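Local coordinates for protein Adp-heptose LPS heptosyltransferase II (Escherichia coli, PDB 1PSW) that catalyses the transfer of the second heptose unit from ADP-L-glycero-beta-D-manno-heptose onto the heptosyl-Kdo2-lipid A module during lipopolysaccharide core biosynthesis, at residues Y81-V86 with I102-G107; D13-S19 with M131-Y135. Numbering follows the deposited sequence.

Contact 1 of 2, residues Y81-V86 with I102-G107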
loop_
_atom_site.group_PDB
_atom_site.type_symbol
_atom_site.label_atom_id
_atom_site.label_comp_id
_atom_site.label_asym_id
_atom_site.label_seq_id
_atom_site.Cartn_x
_atom_site.Cartn_y
_atom_site.Cartn_z
ATOM N N TYR A 81 19.483 17.472 9.124
ATOM C CA TYR A 81 19.347 16.034 8.941
ATOM C C TYR A 81 20.714 15.376 8.851
ATOM O O TYR A 81 21.596 15.837 8.122
ATOM C CB TYR A 81 18.550 15.732 7.671
ATOM C CG TYR A 81 17.083 16.049 7.783
ATOM C CD1 TYR A 81 16.254 15.322 8.642
ATOM C CD2 TYR A 81 16.517 17.077 7.032
ATOM C CE1 TYR A 81 14.893 15.615 8.747
ATOM C CE2 TYR A 81 15.166 17.377 7.133
ATOM C CZ TYR A 81 14.361 16.642 7.990
ATOM O OH TYR A 81 13.024 16.940 8.088
ATOM N N ASP A 82 20.879 14.296 9.604
ATOM C CA ASP A 82 22.124 13.542 9.623
ATOM C C ASP A 82 22.231 12.650 8.385
ATOM O O ASP A 82 23.295 12.531 7.776
ATOM C CB ASP A 82 22.187 12.663 10.875
ATOM C CG ASP A 82 22.272 13.469 12.159
ATOM O OD1 ASP A 82 23.235 14.245 12.309
ATOM O OD2 ASP A 82 21.380 13.326 13.020
ATOM N N ARG A 83 21.119 12.018 8.021
ATOM C CA ARG A 83 21.089 11.127 6.866
ATOM C C ARG A 83 19.864 11.365 5.998
ATOM O O ARG A 83 18.900 12.000 6.423
ATOM C CB ARG A 83 21.071 9.667 7.318
ATOM C CG ARG A 83 22.272 9.217 8.113
ATOM C CD ARG A 83 22.193 7.721 8.370
ATOM N NE ARG A 83 23.452 7.183 8.878
ATOM C CZ ARG A 83 23.725 5.888 8.969
ATOM N NH1 ARG A 83 22.825 4.992 8.583
ATOM N NH2 ARG A 83 24.900 5.486 9.441
ATOM N N ALA A 84 19.909 10.841 4.779
ATOM C CA ALA A 84 18.790 10.959 3.859
ATOM C C ALA A 84 18.687 9.679 3.038
ATOM O O ALA A 84 19.700 9.078 2.678
ATOM C CB ALA A 84 18.980 12.158 2.944
ATOM N N TYR A 85 17.457 9.259 2.765
ATOM C CA TYR A 85 17.204 8.059 1.971
ATOM C C TYR A 85 16.234 8.436 0.859
ATOM O O TYR A 85 15.153 8.958 1.125
ATOM C CB TYR A 85 16.589 6.947 2.837
ATOM C CG TYR A 85 17.518 6.393 3.892
ATOM C CD1 TYR A 85 18.385 5.335 3.607
ATOM C CD2 TYR A 85 17.571 6.959 5.163
ATOM C CE1 TYR A 85 19.279 4.860 4.563
ATOM C CE2 TYR A 85 18.467 6.488 6.122
ATOM C CZ TYR A 85 19.316 5.445 5.816
ATOM O OH TYR A 85 20.218 4.991 6.755
ATOM N N VAL A 86 16.625 8.180 -0.382
ATOM C CA VAL A 86 15.776 8.494 -1.522
ATOM C C VAL A 86 15.200 7.187 -2.047
ATOM O O VAL A 86 15.940 6.330 -2.536
ATOM C CB VAL A 86 16.583 9.207 -2.635
ATOM C CG1 VAL A 86 15.664 9.631 -3.771
ATOM C CG2 VAL A 86 17.296 10.424 -2.059
ATOM N N ILE A 102 22.674 17.657 3.339
ATOM C CA ILE A 102 22.783 16.430 4.129
ATOM C C ILE A 102 24.043 15.664 3.729
ATOM O O ILE A 102 24.234 15.341 2.557
ATOM C CB ILE A 102 21.541 15.543 3.924
ATOM C CG1 ILE A 102 20.283 16.364 4.222
ATOM C CG2 ILE A 102 21.613 14.326 4.836
ATOM C CD1 ILE A 102 18.984 15.688 3.828
ATOM N N PRO A 103 24.915 15.355 4.704
ATOM C CA PRO A 103 26.169 14.634 4.462
ATOM C C PRO A 103 26.061 13.232 3.882
ATOM O O PRO A 103 26.830 12.866 2.991
ATOM C CB PRO A 103 26.834 14.637 5.833
ATOM C CG PRO A 103 25.662 14.579 6.763
ATOM C CD PRO A 103 24.723 15.591 6.146
ATOM N N HIS A 104 25.116 12.448 4.390
ATOM C CA HIS A 104 24.931 11.073 3.932
ATOM C C HIS A 104 23.604 10.889 3.209
ATOM O O HIS A 104 22.538 10.966 3.813
ATOM C CB HIS A 104 25.008 10.125 5.130
ATOM C CG HIS A 104 26.266 10.267 5.927
ATOM N ND1 HIS A 104 26.642 11.454 6.521
ATOM C CD2 HIS A 104 27.244 9.376 6.218
ATOM C CE1 HIS A 104 27.794 11.286 7.144
ATOM N NE2 HIS A 104 28.182 10.034 6.977
ATOM N N ARG A 105 23.687 10.634 1.911
ATOM C CA ARG A 105 22.508 10.444 1.082
ATOM C C ARG A 105 22.545 9.065 0.420
ATOM O O ARG A 105 23.365 8.815 -0.464
ATOM C CB ARG A 105 22.452 11.552 0.032
ATOM C CG ARG A 105 22.596 12.949 0.638
ATOM C CD ARG A 105 22.487 14.046 -0.413
ATOM N NE ARG A 105 23.590 14.015 -1.376
ATOM C CZ ARG A 105 24.866 14.227 -1.067
ATOM N NH1 ARG A 105 25.218 14.487 0.186
ATOM N NH2 ARG A 105 25.795 14.182 -2.012
ATOM N N THR A 106 21.641 8.185 0.853
ATOM C CA THR A 106 21.573 6.805 0.364
ATOM C C THR A 106 20.383 6.478 -0.537
ATOM O O THR A 106 19.310 7.065 -0.407
ATOM C CB THR A 106 21.529 5.818 1.546
ATOM O OG1 THR A 106 22.582 6.128 2.468
ATOM C CG2 THR A 106 21.690 4.385 1.050
ATOM N N GLY A 107 20.582 5.516 -1.436
ATOM C CA GLY A 107 19.524 5.097 -2.337
ATOM C C GLY A 107 20.044 4.228 -3.462
ATOM O O GLY A 107 21.241 4.231 -3.746
#
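The I102 side chain points toward 81-86 and packs on A84 and Y81. I102 CD1 lies 3.6 Å from A84 CB and 3.9 Å from Y81 CB, an apolar cluster that L4 of strand 2-6 extends. Beyond it the two backbones pair in parallel register, A84 beside R105 and Y85 beside T106. Three hydrogen bonds zip them together: A84 N to H104 O (2.8 Å), T106 N to A84 O (2.8 Å) and V86 N to T106 O (2.9 Å). The strands belong to a right-handed beta-alpha-beta unit of the N-terminal Rossmann-like domain, part of the GT-B fold, with helix 95-99 in the crossover. P97 of that helix covers A84 and R105. Y85 and T106 project from the other face, with Y85 CD1 3.8 Å from T106 CB, while T106 OG1 bonds D119. On the far side of 83-86, strand 2-6 continues the sheet. R105 folds back, and its NH1 donates a 2.7 Å hydrogen bond to I102 O.

Contact 2 of 2, residues D13-S19 with M131-Y135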
loop_
_atom_site.group_PDB
_atom_site.type_symbol
_atom_site.label_atom_id
_atom_site.label_comp_id
_atom_site.label_asym_id
_atom_site.label_seq_id
_atom_site.Cartn_x
_atom_site.Cartn_y
_atom_site.Cartn_z
ATOM N N ASP A 13 3.917 1.191 -2.699
ATOM C CA ASP A 13 5.309 1.470 -2.397
ATOM C C ASP A 13 5.468 2.162 -1.045
ATOM O O ASP A 13 6.380 1.846 -0.286
ATOM C CB ASP A 13 5.914 2.338 -3.504
ATOM C CG ASP A 13 6.011 1.612 -4.833
ATOM O OD1 ASP A 13 5.438 0.510 -4.962
ATOM O OD2 ASP A 13 6.661 2.147 -5.756
HETATM N N MSE A 14 4.581 3.104 -0.743
HETATM C CA MSE A 14 4.651 3.813 0.530
HETATM C C MSE A 14 4.436 2.833 1.682
HETATM O O MSE A 14 5.102 2.910 2.713
HETATM C CB MSE A 14 3.589 4.916 0.593
HETATM C CG MSE A 14 3.598 5.718 1.899
HETATM SE SE MSE A 14 5.314 6.587 2.270
HETATM C CE MSE A 14 5.267 7.938 0.895
HETATM N N MSE A 15 3.502 1.911 1.507
HETATM C CA MSE A 15 3.236 0.937 2.546
HETATM C C MSE A 15 4.514 0.108 2.749
HETATM O O MSE A 15 4.932 -0.135 3.881
HETATM C CB MSE A 15 2.051 0.055 2.126
HETATM C CG MSE A 15 1.330 -0.659 3.295
HETATM SE SE MSE A 15 0.557 0.568 4.590
HETATM C CE MSE A 15 1.737 0.222 6.107
HETATM N N MSE A 16 5.143 -0.313 1.651
HETATM C CA MSE A 16 6.369 -1.101 1.741
HETATM C C MSE A 16 7.500 -0.333 2.416
HETATM O O MSE A 16 8.325 -0.925 3.096
HETATM C CB MSE A 16 6.857 -1.532 0.351
HETATM C CG MSE A 16 5.879 -2.352 -0.428
HETATM SE SE MSE A 16 5.218 -3.778 0.635
HETATM C CE MSE A 16 6.794 -4.827 0.681
ATOM N N SER A 17 7.541 0.982 2.220
ATOM C CA SER A 17 8.611 1.778 2.799
ATOM C C SER A 17 8.564 1.764 4.317
ATOM O O SER A 17 9.554 2.088 4.973
ATOM C CB SER A 17 8.575 3.216 2.272
ATOM O OG SER A 17 7.456 3.941 2.750
ATOM N N GLN A 18 7.433 1.370 4.893
ATOM C CA GLN A 18 7.366 1.318 6.342
ATOM C C GLN A 18 8.390 0.320 6.871
ATOM O O GLN A 18 8.883 0.467 7.981
ATOM C CB GLN A 18 5.975 0.909 6.836
ATOM C CG GLN A 18 5.834 1.116 8.338
ATOM C CD GLN A 18 4.583 0.493 8.925
ATOM O OE1 GLN A 18 4.203 0.785 10.063
ATOM N NE2 GLN A 18 3.940 -0.373 8.156
ATOM N N SER A 19 8.705 -0.708 6.086
ATOM C CA SER A 19 9.686 -1.698 6.525
ATOM C C SER A 19 11.049 -1.062 6.750
ATOM O O SER A 19 11.785 -1.464 7.654
ATOM C CB SER A 19 9.819 -2.827 5.505
ATOM O OG SER A 19 8.672 -3.655 5.534
HETATM N N MSE A 131 10.512 -6.189 -3.382
HETATM C CA MSE A 131 10.659 -4.763 -3.161
HETATM C C MSE A 131 10.914 -4.477 -1.690
HETATM O O MSE A 131 11.702 -3.595 -1.367
HETATM C CB MSE A 131 9.409 -3.996 -3.602
HETATM C CG MSE A 131 9.263 -2.636 -2.910
HETATM SE SE MSE A 131 7.823 -1.523 -3.599
HETATM C CE MSE A 131 8.847 -0.249 -4.626
ATOM N N VAL A 132 10.256 -5.217 -0.797
ATOM C CA VAL A 132 10.436 -4.994 0.641
ATOM C C VAL A 132 11.883 -5.226 1.060
ATOM O O VAL A 132 12.409 -4.522 1.931
ATOM C CB VAL A 132 9.524 -5.914 1.502
ATOM C CG1 VAL A 132 9.948 -7.383 1.375
ATOM C CG2 VAL A 132 9.589 -5.475 2.957
ATOM N N GLU A 133 12.528 -6.212 0.447
ATOM C CA GLU A 133 13.919 -6.496 0.757
ATOM C C GLU A 133 14.792 -5.338 0.269
ATOM O O GLU A 133 15.741 -4.948 0.944
ATOM C CB GLU A 133 14.355 -7.811 0.101
ATOM C CG GLU A 133 13.525 -9.006 0.560
ATOM C CD GLU A 133 13.805 -10.263 -0.245
ATOM O OE1 GLU A 133 14.073 -10.143 -1.461
ATOM O OE2 GLU A 133 13.733 -11.371 0.330
ATOM N N ARG A 134 14.461 -4.777 -0.890
ATOM C CA ARG A 134 15.242 -3.671 -1.424
ATOM C C ARG A 134 15.186 -2.432 -0.542
ATOM O O ARG A 134 16.183 -1.720 -0.405
ATOM C CB ARG A 134 14.791 -3.328 -2.847
ATOM C CG ARG A 134 15.014 -4.479 -3.817
ATOM C CD ARG A 134 14.627 -4.137 -5.248
ATOM N NE ARG A 134 14.633 -5.343 -6.069
ATOM C CZ ARG A 134 14.320 -5.383 -7.360
ATOM N NH1 ARG A 134 13.975 -4.273 -8.002
ATOM N NH2 ARG A 134 14.333 -6.546 -8.006
ATOM N N TYR A 135 14.031 -2.162 0.058
ATOM C CA TYR A 135 13.908 -1.002 0.939
ATOM C C TYR A 135 14.671 -1.246 2.229
ATOM O O TYR A 135 15.438 -0.401 2.682
ATOM C CB TYR A 135 12.442 -0.707 1.278
ATOM C CG TYR A 135 11.688 0.016 0.188
ATOM C CD1 TYR A 135 12.355 0.813 -0.746
ATOM C CD2 TYR A 135 10.299 -0.060 0.111
ATOM C CE1 TYR A 135 11.657 1.512 -1.724
ATOM C CE2 TYR A 135 9.594 0.637 -0.862
ATOM C CZ TYR A 135 10.283 1.423 -1.779
ATOM O OH TYR A 135 9.591 2.120 -2.746
#
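Two selenomethionines, M16 and M131, meet at this helix crossing, and no hydrogen bond joins the two segments. The label replaces methionine sulfur with selenium. Helix 11-27 follows the first strand of the N-terminal Rossmann-like domain of this GT-B enzyme. Helix 131-137, more than 100 residues further along the chain, packs against it. The axes of the short segments approach to 8.3 Å at an angle of 51°. M16 points toward the partner helix, and M16 CG lies 3.8 Å from M131 SE. Y135 has the largest covered area of the contact, 75 Å². The Y135 ring rests against the backbone of D13 to S17, with Y135 CE2 3.5 Å from D13 O and Y135 CD2 3.6 Å from S17 N. M16 CB also sits 3.7 Å from Y135 CE2. M16 further touches H274 of helix 271-278 and L298, so the contact faces the second domain. The backbone of M131 is also hydrogen-bonded to F294. At the D13 end, M131 CE comes to 3.4 Å from D13 CG. At the other end, S19 OG bonds L156 O and lies 3.3 Å from V132 CG2.

How the contacts relate
Both contacts lie in the N-terminal half of the GT-B fold. Their centres are about 17 Å apart, and their nearest atoms are about 6 Å apart, so they do not touch. Along the chain, 13-19 comes first, then both segments of contact 1, and finally 131-135. Strand 2-6 links them: it pairs with strand 83-86 of contact 1 and leads into helix 11-27 of contact 2. Contact 1 pairs two inner strands of the six-stranded parallel sheet. Contact 2 adds helix packing close to the second domain and nearer the centre of the chain. In GT-B enzymes the active site generally lies in the cleft between the two domains.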